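Local coordinates for protein Non-reducing end alpha-L-arabinofuranosidase BoGH43B (PDB 5JOZ) that removes terminal non-reducing alpha-L-arabinofuranoside residues from the branches of xyloglucan, as a family 43 glycoside hydrolase of Bacteroides ovatus, at residues R327-F333 with N355-I361; V376-P380 with N492-A496; N384-V390 with G482-N488; K396-L402 with I414-D420. All coordinates share one frame. Residues are numbered along the deposited sequence.

Contact 1 of 4, residues R327-F333 with N355-I361; sequences RNPAHSF and NDSPSFI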
# COMPACT_ATOMS: atom_id res chain seq x y z
N ARG A 327 -12.03 -0.86 -4.84
CA ARG A 327 -12.59 -2.12 -5.40
C ARG A 327 -12.55 -2.11 -6.93
O ARG A 327 -11.67 -1.45 -7.48
CB ARG A 327 -13.97 -2.40 -4.82
CG ARG A 327 -13.95 -2.35 -3.30
CD ARG A 327 -15.22 -2.91 -2.67
NE ARG A 327 -15.21 -2.68 -1.23
CZ ARG A 327 -15.43 -1.50 -0.64
NH1 ARG A 327 -15.75 -0.43 -1.37
NH2 ARG A 327 -15.36 -1.39 0.68
N ASN A 328 -13.45 -2.81 -7.62
CA ASN A 328 -13.40 -2.93 -9.08
C ASN A 328 -14.14 -1.79 -9.82
O ASN A 328 -15.37 -1.77 -9.85
CB ASN A 328 -13.95 -4.28 -9.51
CG ASN A 328 -13.16 -5.43 -8.92
OD1 ASN A 328 -13.62 -6.15 -8.03
ND2 ASN A 328 -11.93 -5.59 -9.39
N PRO A 329 -13.40 -0.83 -10.42
CA PRO A 329 -14.05 0.31 -11.03
C PRO A 329 -14.71 0.00 -12.38
O PRO A 329 -14.08 -0.61 -13.24
CB PRO A 329 -12.89 1.31 -11.21
CG PRO A 329 -11.72 0.44 -11.45
CD PRO A 329 -11.93 -0.71 -10.50
N ALA A 330 -15.95 0.43 -12.56
CA ALA A 330 -16.57 0.41 -13.89
C ALA A 330 -16.02 1.59 -14.68
O ALA A 330 -16.13 2.74 -14.24
CB ALA A 330 -18.08 0.48 -13.79
N HIS A 331 -15.42 1.32 -15.85
CA HIS A 331 -14.81 2.38 -16.65
C HIS A 331 -15.86 3.42 -17.09
O HIS A 331 -15.48 4.52 -17.48
CB HIS A 331 -14.08 1.81 -17.89
CG HIS A 331 -12.94 2.67 -18.39
ND1 HIS A 331 -12.99 4.05 -18.41
CD2 HIS A 331 -11.74 2.33 -18.90
CE1 HIS A 331 -11.86 4.52 -18.90
NE2 HIS A 331 -11.08 3.50 -19.20
N SER A 332 -17.14 3.08 -17.04
CA SER A 332 -18.21 4.04 -17.31
C SER A 332 -18.21 5.31 -16.42
O SER A 332 -18.79 6.31 -16.82
CB SER A 332 -19.60 3.36 -17.25
OG SER A 332 -19.82 2.72 -16.01
N PHE A 333 -17.60 5.29 -15.23
CA PHE A 333 -17.59 6.52 -14.40
C PHE A 333 -16.42 7.50 -14.64
O PHE A 333 -16.46 8.60 -14.11
CB PHE A 333 -17.84 6.25 -12.90
CG PHE A 333 -16.67 5.69 -12.12
CD1 PHE A 333 -15.53 6.46 -11.85
CD2 PHE A 333 -16.74 4.41 -11.57
CE1 PHE A 333 -14.48 5.94 -11.12
CE2 PHE A 333 -15.69 3.90 -10.82
CZ PHE A 333 -14.56 4.66 -10.59
N ASN A 355 -20.11 -1.60 -0.19
CA ASN A 355 -18.88 -2.27 -0.58
C ASN A 355 -18.89 -2.61 -2.08
O ASN A 355 -18.91 -3.78 -2.48
CB ASN A 355 -18.68 -3.54 0.27
CG ASN A 355 -18.37 -3.24 1.74
OD1 ASN A 355 -18.31 -2.09 2.16
ND2 ASN A 355 -18.15 -4.30 2.51
N ASP A 356 -18.93 -1.59 -2.93
CA ASP A 356 -18.49 -1.74 -4.33
C ASP A 356 -17.64 -0.52 -4.68
O ASP A 356 -16.86 -0.10 -3.83
CB ASP A 356 -19.65 -2.07 -5.29
CG ASP A 356 -20.73 -1.02 -5.32
OD1 ASP A 356 -20.83 -0.24 -4.35
OD2 ASP A 356 -21.47 -1.01 -6.33
N SER A 357 -17.73 0.03 -5.89
CA SER A 357 -16.75 1.01 -6.36
C SER A 357 -17.37 2.38 -6.62
O SER A 357 -17.95 2.61 -7.69
CB SER A 357 -16.06 0.48 -7.61
OG SER A 357 -14.95 1.28 -7.94
N PRO A 358 -17.22 3.32 -5.65
CA PRO A 358 -17.63 4.69 -5.89
C PRO A 358 -16.71 5.40 -6.88
O PRO A 358 -15.57 4.99 -7.06
CB PRO A 358 -17.53 5.34 -4.51
CG PRO A 358 -16.58 4.50 -3.74
CD PRO A 358 -16.51 3.16 -4.37
N SER A 359 -17.21 6.45 -7.53
CA SER A 359 -16.41 7.25 -8.45
C SER A 359 -15.33 8.07 -7.69
O SER A 359 -15.47 9.27 -7.44
CB SER A 359 -17.31 8.15 -9.31
OG SER A 359 -18.38 7.40 -9.88
N PHE A 360 -14.27 7.37 -7.33
CA PHE A 360 -13.17 7.90 -6.54
C PHE A 360 -11.89 7.50 -7.25
O PHE A 360 -11.77 6.35 -7.68
CB PHE A 360 -13.19 7.32 -5.12
CG PHE A 360 -11.97 7.65 -4.30
CD1 PHE A 360 -10.81 6.87 -4.38
CD2 PHE A 360 -11.98 8.71 -3.41
CE1 PHE A 360 -9.70 7.16 -3.63
CE2 PHE A 360 -10.87 9.02 -2.64
CZ PHE A 360 -9.73 8.24 -2.75
N ILE A 361 -10.96 8.44 -7.39
CA ILE A 361 -9.64 8.18 -7.94
C ILE A 361 -8.64 8.96 -7.09
O ILE A 361 -8.69 10.19 -7.02
CB ILE A 361 -9.52 8.60 -9.42
CG1 ILE A 361 -10.66 7.95 -10.24
CG2 ILE A 361 -8.15 8.20 -9.99
CD1 ILE A 361 -10.57 8.11 -11.75
O HOH W 1 -17.64 1.42 -10.54

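Contact 2 of 4, residues V376-P380 with N492-A496; sequences VNFIP and NTNPA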
# COMPACT_ATOMS: atom_id res chain seq x y z
N VAL A 376 -11.33 22.08 -10.92
CA VAL A 376 -12.49 21.27 -11.27
C VAL A 376 -13.65 22.13 -11.79
O VAL A 376 -13.90 23.24 -11.30
CB VAL A 376 -12.94 20.40 -10.06
CG1 VAL A 376 -13.30 21.25 -8.86
CG2 VAL A 376 -14.09 19.47 -10.44
N ASN A 377 -14.31 21.61 -12.81
CA ASN A 377 -15.54 22.18 -13.34
C ASN A 377 -16.67 21.25 -12.90
O ASN A 377 -16.70 20.08 -13.31
CB ASN A 377 -15.46 22.28 -14.87
CG ASN A 377 -16.64 23.06 -15.48
OD1 ASN A 377 -17.19 23.96 -14.86
ND2 ASN A 377 -17.02 22.70 -16.69
N PHE A 378 -17.59 21.74 -12.07
CA PHE A 378 -18.72 20.93 -11.62
C PHE A 378 -19.94 21.76 -11.29
O PHE A 378 -19.92 22.55 -10.35
CB PHE A 378 -18.35 20.05 -10.41
CG PHE A 378 -19.49 19.17 -9.95
CD1 PHE A 378 -20.05 18.23 -10.82
CD2 PHE A 378 -20.01 19.27 -8.66
CE1 PHE A 378 -21.11 17.42 -10.41
CE2 PHE A 378 -21.07 18.47 -8.25
CZ PHE A 378 -21.61 17.54 -9.12
N ILE A 379 -21.01 21.56 -12.06
CA ILE A 379 -22.29 22.22 -11.82
C ILE A 379 -23.25 21.20 -11.22
O ILE A 379 -23.72 20.30 -11.94
CB ILE A 379 -22.90 22.79 -13.13
CG1 ILE A 379 -21.92 23.74 -13.82
CG2 ILE A 379 -24.24 23.47 -12.85
CD1 ILE A 379 -21.50 24.95 -13.00
N PRO A 380 -23.54 21.29 -9.91
CA PRO A 380 -24.56 20.43 -9.33
C PRO A 380 -25.95 21.01 -9.58
O PRO A 380 -26.11 22.22 -9.51
CB PRO A 380 -24.23 20.43 -7.84
CG PRO A 380 -23.59 21.75 -7.60
CD PRO A 380 -22.91 22.15 -8.89
N ASN A 492 -25.08 11.69 -10.62
CA ASN A 492 -24.92 13.13 -10.86
C ASN A 492 -25.44 13.43 -12.25
O ASN A 492 -25.21 12.67 -13.18
CB ASN A 492 -23.44 13.59 -10.74
CG ASN A 492 -23.00 13.87 -9.30
OD1 ASN A 492 -23.81 13.88 -8.38
ND2 ASN A 492 -21.70 14.11 -9.12
N THR A 493 -26.15 14.55 -12.39
CA THR A 493 -26.69 14.99 -13.68
C THR A 493 -25.54 15.31 -14.63
O THR A 493 -25.53 14.86 -15.78
CB THR A 493 -27.59 16.23 -13.53
OG1 THR A 493 -26.87 17.24 -12.81
CG2 THR A 493 -28.88 15.90 -12.77
N ASN A 494 -24.57 16.07 -14.13
CA ASN A 494 -23.42 16.50 -14.91
C ASN A 494 -22.12 15.83 -14.46
O ASN A 494 -21.96 15.46 -13.30
CB ASN A 494 -23.22 18.01 -14.76
CG ASN A 494 -24.41 18.81 -15.23
OD1 ASN A 494 -24.97 18.56 -16.30
ND2 ASN A 494 -24.80 19.80 -14.43
N PRO A 495 -21.16 15.71 -15.38
CA PRO A 495 -19.84 15.25 -15.00
C PRO A 495 -19.05 16.30 -14.21
O PRO A 495 -19.33 17.49 -14.32
CB PRO A 495 -19.16 14.98 -16.34
CG PRO A 495 -19.86 15.86 -17.31
CD PRO A 495 -21.27 15.95 -16.83
N ALA A 496 -18.08 15.84 -13.42
CA ALA A 496 -17.10 16.71 -12.78
C ALA A 496 -15.79 16.57 -13.56
O ALA A 496 -15.24 15.48 -13.63
CB ALA A 496 -16.91 16.32 -11.33
O HOH W 2 -20.30 20.23 -14.86
O HOH W 3 -24.52 17.52 -11.51

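Contact 3 of 4, residues N384-V390 with G482-N488; sequences NEEAGLV and GMYASGN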
# COMPACT_ATOMS: atom_id res chain seq x y z
N ASN A 384 -28.26 16.56 -3.37
CA ASN A 384 -27.54 15.26 -3.25
C ASN A 384 -26.26 15.11 -4.10
O ASN A 384 -25.53 14.13 -3.94
CB ASN A 384 -28.50 14.06 -3.51
CG ASN A 384 -29.20 14.10 -4.88
OD1 ASN A 384 -30.17 14.83 -5.06
ND2 ASN A 384 -28.75 13.27 -5.82
N GLU A 385 -25.98 16.07 -4.98
CA GLU A 385 -24.93 15.96 -5.98
C GLU A 385 -23.69 16.70 -5.51
O GLU A 385 -23.77 17.86 -5.05
CB GLU A 385 -25.39 16.54 -7.31
CG GLU A 385 -26.56 15.79 -7.91
CD GLU A 385 -26.92 16.26 -9.31
OE1 GLU A 385 -26.73 17.46 -9.61
OE2 GLU A 385 -27.40 15.43 -10.11
N GLU A 386 -22.56 16.03 -5.62
CA GLU A 386 -21.31 16.56 -5.10
C GLU A 386 -20.10 15.98 -5.82
O GLU A 386 -20.15 14.88 -6.37
CB GLU A 386 -21.24 16.34 -3.58
CG GLU A 386 -21.36 14.88 -3.17
CD GLU A 386 -21.65 14.67 -1.68
OE1 GLU A 386 -22.28 15.54 -1.04
OE2 GLU A 386 -21.26 13.59 -1.18
N ALA A 387 -19.04 16.76 -5.82
CA ALA A 387 -17.77 16.35 -6.39
C ALA A 387 -16.66 17.26 -5.88
O ALA A 387 -16.89 18.44 -5.60
CB ALA A 387 -17.81 16.38 -7.91
N GLY A 388 -15.46 16.70 -5.76
CA GLY A 388 -14.33 17.44 -5.24
C GLY A 388 -13.22 16.51 -4.83
O GLY A 388 -12.97 15.52 -5.51
N LEU A 389 -12.57 16.85 -3.71
CA LEU A 389 -11.46 16.08 -3.16
C LEU A 389 -11.83 15.46 -1.83
O LEU A 389 -12.61 16.01 -1.07
CB LEU A 389 -10.23 16.96 -2.97
CG LEU A 389 -9.73 17.69 -4.21
CD1 LEU A 389 -8.49 18.49 -3.88
CD2 LEU A 389 -9.49 16.74 -5.38
N VAL A 390 -11.24 14.29 -1.56
CA VAL A 390 -11.50 13.55 -0.33
C VAL A 390 -10.19 13.07 0.30
O VAL A 390 -9.29 12.59 -0.41
CB VAL A 390 -12.45 12.36 -0.58
CG1 VAL A 390 -12.62 11.50 0.68
CG2 VAL A 390 -13.80 12.88 -1.05
N GLY A 482 -7.86 11.94 -2.91
CA GLY A 482 -8.40 11.67 -4.23
C GLY A 482 -9.56 12.52 -4.71
O GLY A 482 -10.27 13.14 -3.92
N MET A 483 -9.74 12.50 -6.02
CA MET A 483 -10.88 13.12 -6.70
C MET A 483 -12.10 12.23 -6.48
O MET A 483 -11.97 11.00 -6.40
CB MET A 483 -10.60 13.27 -8.19
CG MET A 483 -9.42 14.18 -8.48
SD MET A 483 -8.75 14.09 -10.14
CE MET A 483 -7.95 12.49 -10.09
N TYR A 484 -13.26 12.85 -6.38
CA TYR A 484 -14.48 12.15 -5.97
C TYR A 484 -15.72 12.81 -6.56
O TYR A 484 -15.79 14.04 -6.65
CB TYR A 484 -14.58 12.14 -4.45
CG TYR A 484 -15.79 11.46 -3.88
CD1 TYR A 484 -15.95 10.08 -4.02
CD2 TYR A 484 -16.76 12.17 -3.16
CE1 TYR A 484 -17.05 9.43 -3.47
CE2 TYR A 484 -17.87 11.52 -2.61
CZ TYR A 484 -18.00 10.15 -2.77
OH TYR A 484 -19.08 9.48 -2.25
N ALA A 485 -16.69 11.98 -6.96
CA ALA A 485 -18.02 12.41 -7.34
C ALA A 485 -19.08 11.39 -6.87
O ALA A 485 -18.88 10.19 -7.00
CB ALA A 485 -18.09 12.56 -8.85
N SER A 486 -20.20 11.87 -6.35
CA SER A 486 -21.31 11.00 -5.97
C SER A 486 -22.63 11.77 -5.95
O SER A 486 -22.68 12.92 -5.51
CB SER A 486 -21.04 10.37 -4.60
OG SER A 486 -22.15 9.62 -4.14
N GLY A 487 -23.70 11.13 -6.41
CA GLY A 487 -25.04 11.67 -6.28
C GLY A 487 -25.85 11.08 -5.14
O GLY A 487 -27.03 11.38 -5.02
N ASN A 488 -25.24 10.22 -4.32
CA ASN A 488 -25.84 9.74 -3.06
C ASN A 488 -27.29 9.21 -3.21
O ASN A 488 -28.24 9.83 -2.71
CB ASN A 488 -25.76 10.84 -1.99
CG ASN A 488 -24.33 11.16 -1.59
OD1 ASN A 488 -23.66 10.34 -0.97
ND2 ASN A 488 -23.86 12.34 -1.95
O HOH W 4 -20.85 10.83 -0.86

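Contact 4 of 4, residues K396-L402 with I414-D420; sequences KNHYDLL and IRKTLKD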
# COMPACT_ATOMS: atom_id res chain seq x y z
N LYS A 396 -15.86 4.70 6.61
CA LYS A 396 -16.50 5.38 7.74
C LYS A 396 -15.73 6.61 8.21
O LYS A 396 -16.21 7.31 9.10
CB LYS A 396 -16.65 4.39 8.93
CG LYS A 396 -17.53 3.18 8.62
CD LYS A 396 -17.52 2.14 9.72
CE LYS A 396 -18.40 0.95 9.32
NZ LYS A 396 -18.32 -0.20 10.26
N ASN A 397 -14.53 6.87 7.67
CA ASN A 397 -13.67 7.95 8.16
C ASN A 397 -12.98 8.66 7.01
O ASN A 397 -12.06 8.11 6.38
CB ASN A 397 -12.66 7.39 9.17
CG ASN A 397 -13.32 6.98 10.49
OD1 ASN A 397 -13.48 7.79 11.41
ND2 ASN A 397 -13.68 5.71 10.59
N HIS A 398 -13.43 9.87 6.73
CA HIS A 398 -12.96 10.62 5.56
C HIS A 398 -13.42 12.06 5.63
O HIS A 398 -14.53 12.34 6.11
CB HIS A 398 -13.50 10.00 4.27
CG HIS A 398 -15.00 9.86 4.23
ND1 HIS A 398 -15.82 10.82 3.69
CD2 HIS A 398 -15.81 8.86 4.66
CE1 HIS A 398 -17.08 10.43 3.79
NE2 HIS A 398 -17.10 9.25 4.37
N TYR A 399 -12.59 12.97 5.12
CA TYR A 399 -12.91 14.40 5.05
C TYR A 399 -13.19 14.77 3.61
O TYR A 399 -12.36 14.51 2.76
CB TYR A 399 -11.76 15.24 5.57
CG TYR A 399 -11.28 14.89 6.97
CD1 TYR A 399 -12.19 14.71 8.02
CD2 TYR A 399 -9.92 14.78 7.26
CE1 TYR A 399 -11.75 14.41 9.30
CE2 TYR A 399 -9.47 14.48 8.54
CZ TYR A 399 -10.39 14.30 9.56
OH TYR A 399 -9.95 14.02 10.83
N ASP A 400 -14.33 15.39 3.36
CA ASP A 400 -14.81 15.65 2.00
C ASP A 400 -14.81 17.14 1.66
O ASP A 400 -15.62 17.89 2.21
CB ASP A 400 -16.24 15.11 1.85
CG ASP A 400 -16.33 13.61 1.98
OD1 ASP A 400 -15.28 12.91 1.96
OD2 ASP A 400 -17.47 13.10 2.09
N LEU A 401 -13.95 17.55 0.74
CA LEU A 401 -13.94 18.93 0.27
C LEU A 401 -14.67 18.97 -1.07
O LEU A 401 -14.06 18.77 -2.13
CB LEU A 401 -12.52 19.47 0.17
CG LEU A 401 -12.35 20.86 -0.44
CD1 LEU A 401 -13.12 21.89 0.37
CD2 LEU A 401 -10.88 21.22 -0.54
N LEU A 402 -15.99 19.24 -1.02
CA LEU A 402 -16.87 19.07 -2.18
C LEU A 402 -17.60 20.33 -2.62
O LEU A 402 -17.87 21.21 -1.82
CB LEU A 402 -17.91 18.00 -1.89
CG LEU A 402 -17.38 16.67 -1.33
CD1 LEU A 402 -18.53 15.74 -0.97
CD2 LEU A 402 -16.43 16.00 -2.31
N ILE A 414 -16.68 21.67 3.24
CA ILE A 414 -15.84 20.70 3.97
C ILE A 414 -16.79 19.94 4.89
O ILE A 414 -17.52 20.55 5.65
CB ILE A 414 -14.65 21.34 4.77
CG1 ILE A 414 -13.84 20.26 5.51
CG2 ILE A 414 -15.09 22.40 5.77
CD1 ILE A 414 -13.32 19.15 4.64
N ARG A 415 -16.80 18.62 4.77
CA ARG A 415 -17.71 17.79 5.55
C ARG A 415 -16.93 16.63 6.16
O ARG A 415 -16.34 15.82 5.44
CB ARG A 415 -18.84 17.27 4.66
CG ARG A 415 -19.96 16.57 5.42
CD ARG A 415 -20.99 16.02 4.45
NE ARG A 415 -20.39 15.03 3.56
CZ ARG A 415 -20.92 14.58 2.42
NH1 ARG A 415 -22.10 15.02 1.97
NH2 ARG A 415 -20.25 13.68 1.71
N LYS A 416 -16.96 16.56 7.48
CA LYS A 416 -16.15 15.62 8.24
C LYS A 416 -17.01 14.45 8.69
O LYS A 416 -17.95 14.63 9.44
CB LYS A 416 -15.52 16.34 9.44
CG LYS A 416 -14.83 17.65 9.09
CD LYS A 416 -14.27 18.34 10.32
CE LYS A 416 -13.98 19.81 10.05
NZ LYS A 416 -13.57 20.55 11.28
N THR A 417 -16.69 13.25 8.20
CA THR A 417 -17.36 12.01 8.56
C THR A 417 -16.43 11.16 9.41
O THR A 417 -15.31 10.88 8.98
CB THR A 417 -17.74 11.22 7.30
OG1 THR A 417 -18.73 11.95 6.56
CG2 THR A 417 -18.29 9.83 7.65
N LEU A 418 -16.89 10.77 10.60
CA LEU A 418 -16.12 9.94 11.54
C LEU A 418 -17.03 8.97 12.24
O LEU A 418 -18.15 9.33 12.62
CB LEU A 418 -15.43 10.80 12.60
CG LEU A 418 -14.38 11.81 12.12
CD1 LEU A 418 -14.00 12.76 13.25
CD2 LEU A 418 -13.16 11.10 11.57
N LYS A 419 -16.56 7.74 12.41
CA LYS A 419 -17.38 6.66 12.95
C LYS A 419 -18.72 6.55 12.21
O LYS A 419 -19.77 6.29 12.82
CB LYS A 419 -17.58 6.84 14.47
CG LYS A 419 -16.30 6.75 15.28
CD LYS A 419 -15.67 5.36 15.21
CE LYS A 419 -15.18 4.85 16.56
NZ LYS A 419 -14.02 5.61 17.08
N ASP A 420 -18.66 6.75 10.89
CA ASP A 420 -19.81 6.68 9.98
C ASP A 420 -20.93 7.72 10.25
O ASP A 420 -22.06 7.52 9.82
CB ASP A 420 -20.37 5.25 9.98
CG ASP A 420 -21.00 4.85 8.65
OD1 ASP A 420 -20.41 5.14 7.59
OD2 ASP A 420 -22.07 4.22 8.68
O HOH W 5 -17.77 13.53 4.90

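Contact 1 of 4, residues R327-F333 with N355-I361
The two segments meet mainly as loops, and the ends of 327-333 come closest to the middle of 355-361: the CA atoms of Arg327 and Ser357 lie 5.3 Å apart, and those of Phe333 and Ser359 6.1 Å. Between these points 327-333 bows outward, through Pro329 and into a short 3-10 turn at 331-333 whose Phe333 N bonds to Ala330 O. A water fills part of the gap, accepting from Ala330 N (2.8 Å) and donating to Ser357 O (3.1 Å).

Arg327 reaches along the second loop in an extended conformation. Its NH1 donates to Asp356 O at 2.7 Å, near the guanidinium plane, and CA of Asn355 lies over one face of the group. NE bonds to Cys68 O and NH2 forms a salt bridge with Asp395. Ser357, small enough to sit against the first backbone, brings CB to 3.2 Å from Asn328 O, while its OG bonds to Ile326 O. Phe333 lays its ring on Ser359, whose CA stands 3.6 Å from the ring centroid in a CH-pi contact. Ile361 CG1 is 4.4 Å from Phe333 CE1.

Both loops lie in the concanavalin A-like domain, their Arg327 end against residues 63-68. The chemistry divides accordingly: buried Arg327 links Asp356 O with Cys68 O of the N-terminal part and with the Asp395 carboxylate, whereas the Phe333 ring packs over Ser359 and beside Ile361.

Contact 2 of 4, residues V376-P380 with N492-A496
Phe378 has the largest area buried here, and its ring reaches across the 492-496 loop. CD1 packs 3.7 Å from Ala496 CB, while the carbonyl oxygens of Asn494 and Pro495 approach the ring edge, at 3.6 Å from CE1 and CD1 respectively. A flat ring suits this slot, because its weakly positive hydrogens can face carbonyls that an aliphatic side chain would meet less well.

Ala496 is next in buried area. Its small methyl lets the backbones come within 4.7 Å, CA to CA of Phe378, and it touches Val376 CG2 at 4.3 Å. Ala496 CA also makes a CA-H...O contact of 3.4 Å with Asn377 O.

Asn494 supplies the polar link: ND2 donates to Ile379 O at 2.8 Å and nearly straight. The same carbonyl accepts from a water (2.9 Å) that in turn accepts from Asn494 N (3.0 Å), and another water joins Ile379 N (3.2 Å) to Pro495 O (3.0 Å). Amide and waters thereby take over where direct pairing gives out.

This is where strand 370-377 runs out and its antiparallel neighbour 496-505 begins, at one end of a sheet of the concanavalin A-like beta-sandwich.

Contact 3 of 4, residues N384-V390 with G482-N488
Val390 packs its CG2 against Tyr484 CB at 3.6 Å, a diagonal neighbour on the sheet face that also carries Glu386 and Ser486. Beneath them the chains run antiparallel, with end-to-end directions 161° apart. Glu386-Ser486, Gly388-Tyr484 and Val390-Gly482 are hydrogen-bonded pairs, each joined by two backbone bonds; Gly388 N to Tyr484 O and Val390 N to Gly482 O, for example, are both 2.8 Å. On the other face Ala387 CB meets Ala485 CB at 3.9 Å and Leu389 CD2 meets Met483 CG at 4.0 Å, apolar residues suited to the sandwich interior, where Met483 also touches Phe498 and Phe501. The chain turns a corner at Gly388, whose phi/psi of 163/-141° would be strained for a residue with a side chain.

Past the strand end, amides continue the pairing. Asn384 ND2 donates to Gly487 O (2.7 Å), and Asn488 ND2 serves both Asn384 O (3.2 Å) and Glu386 OE2 (3.0 Å). Ser486 OG accepts from Asn488 N (3.2 Å) in an ST turn and also bonds to Ile350 O. A water links Glu386 OE2 (2.8 Å), Tyr484 OH (2.6 Å) and Asn488 OD1 (2.9 Å); Asn351 also bonds to Asn488 OD1.

The buried Glu386 carboxylate is therefore well compensated, by an amide, a water and a salt bridge to Arg415, so an ordered polar network holds the Glu386, Ser486 and Asn488 end of that face; the other is plainly hydrophobic.

Contact 4 of 4, residues K396-L402 with I414-D420
Ile414 opens the second segment opposite Leu401, a non-hydrogen-bonded pair, and sends CD1 to within 4.3 Å of Tyr399 CB; with Tyr399 and Leu401 it packs on Phe449 of the other sheet, a fitting place for a branched aliphatic residue. Arg415 follows on the reverse face. Its backbone exchanges two bonds of 2.9 Å with Asp400, N to O each way, and its NH2 forms a salt bridge with Asp400 OD2 (2.9 Å). Leu402 CD1 lies over one guanidinium face, 3.8 Å from NH2, which also pairs with Glu386.

At Lys416 the aliphatic part does the packing, CB 4.0 Å from Tyr399 CD1, and NZ is carried away to Thr462 O. These residues belong to a beta hairpin, strands 397-406 and 409-418, in the concanavalin A-like sandwich; the axes of 397-402 and 414-418 lie 4.7 Å and 163° apart. Thr417 pairs with His398 through two 3.1 Å backbone bonds, N to O each way, and places CB over the imidazole face, 3.8 Å from the His398 centroid. That ring is held by ND1 donating to Asp400 OD1 (2.8 Å). A water contacts Thr417 OG1 (2.5 Å) and donates to Arg415 O (2.8 Å).

Leu418 brings its end near, CD2 4.3 Å from Tyr399 CE1. Lys419 N then donates to Asn397 OD1 (3.2 Å), the side-chain amide replacing a backbone acceptor, and Asp420 N reaches Lys396 O at 3.1 Å.

Overall arrangement
Contacts 1, 3 and 4 follow one another across a single antiparallel sheet. Strand 359-364 of contact 1 pairs with strand 480-486 of contact 3 (Ile361 O to Met483 N, 2.7 Å), and strand 389-392 pairs with strand 397-406 of contact 4 (Leu389 O to Leu401 N, 2.7 Å). The salt bridge from Glu386 OE2 to Arg415 NH2 (3.1 Å) merges the polar networks of contacts 3 and 4. Contact 2 belongs to the opposing sheet, its centre 9 Å from that of contact 3, joined by Thr493 N to Glu385 OE2 (2.7 Å). Met483 and Asn377 have side chains about 10 and 11 Å from the calcium; all four contacts lie away from the probable catalytic residues Asp16, Asp126 and Glu176.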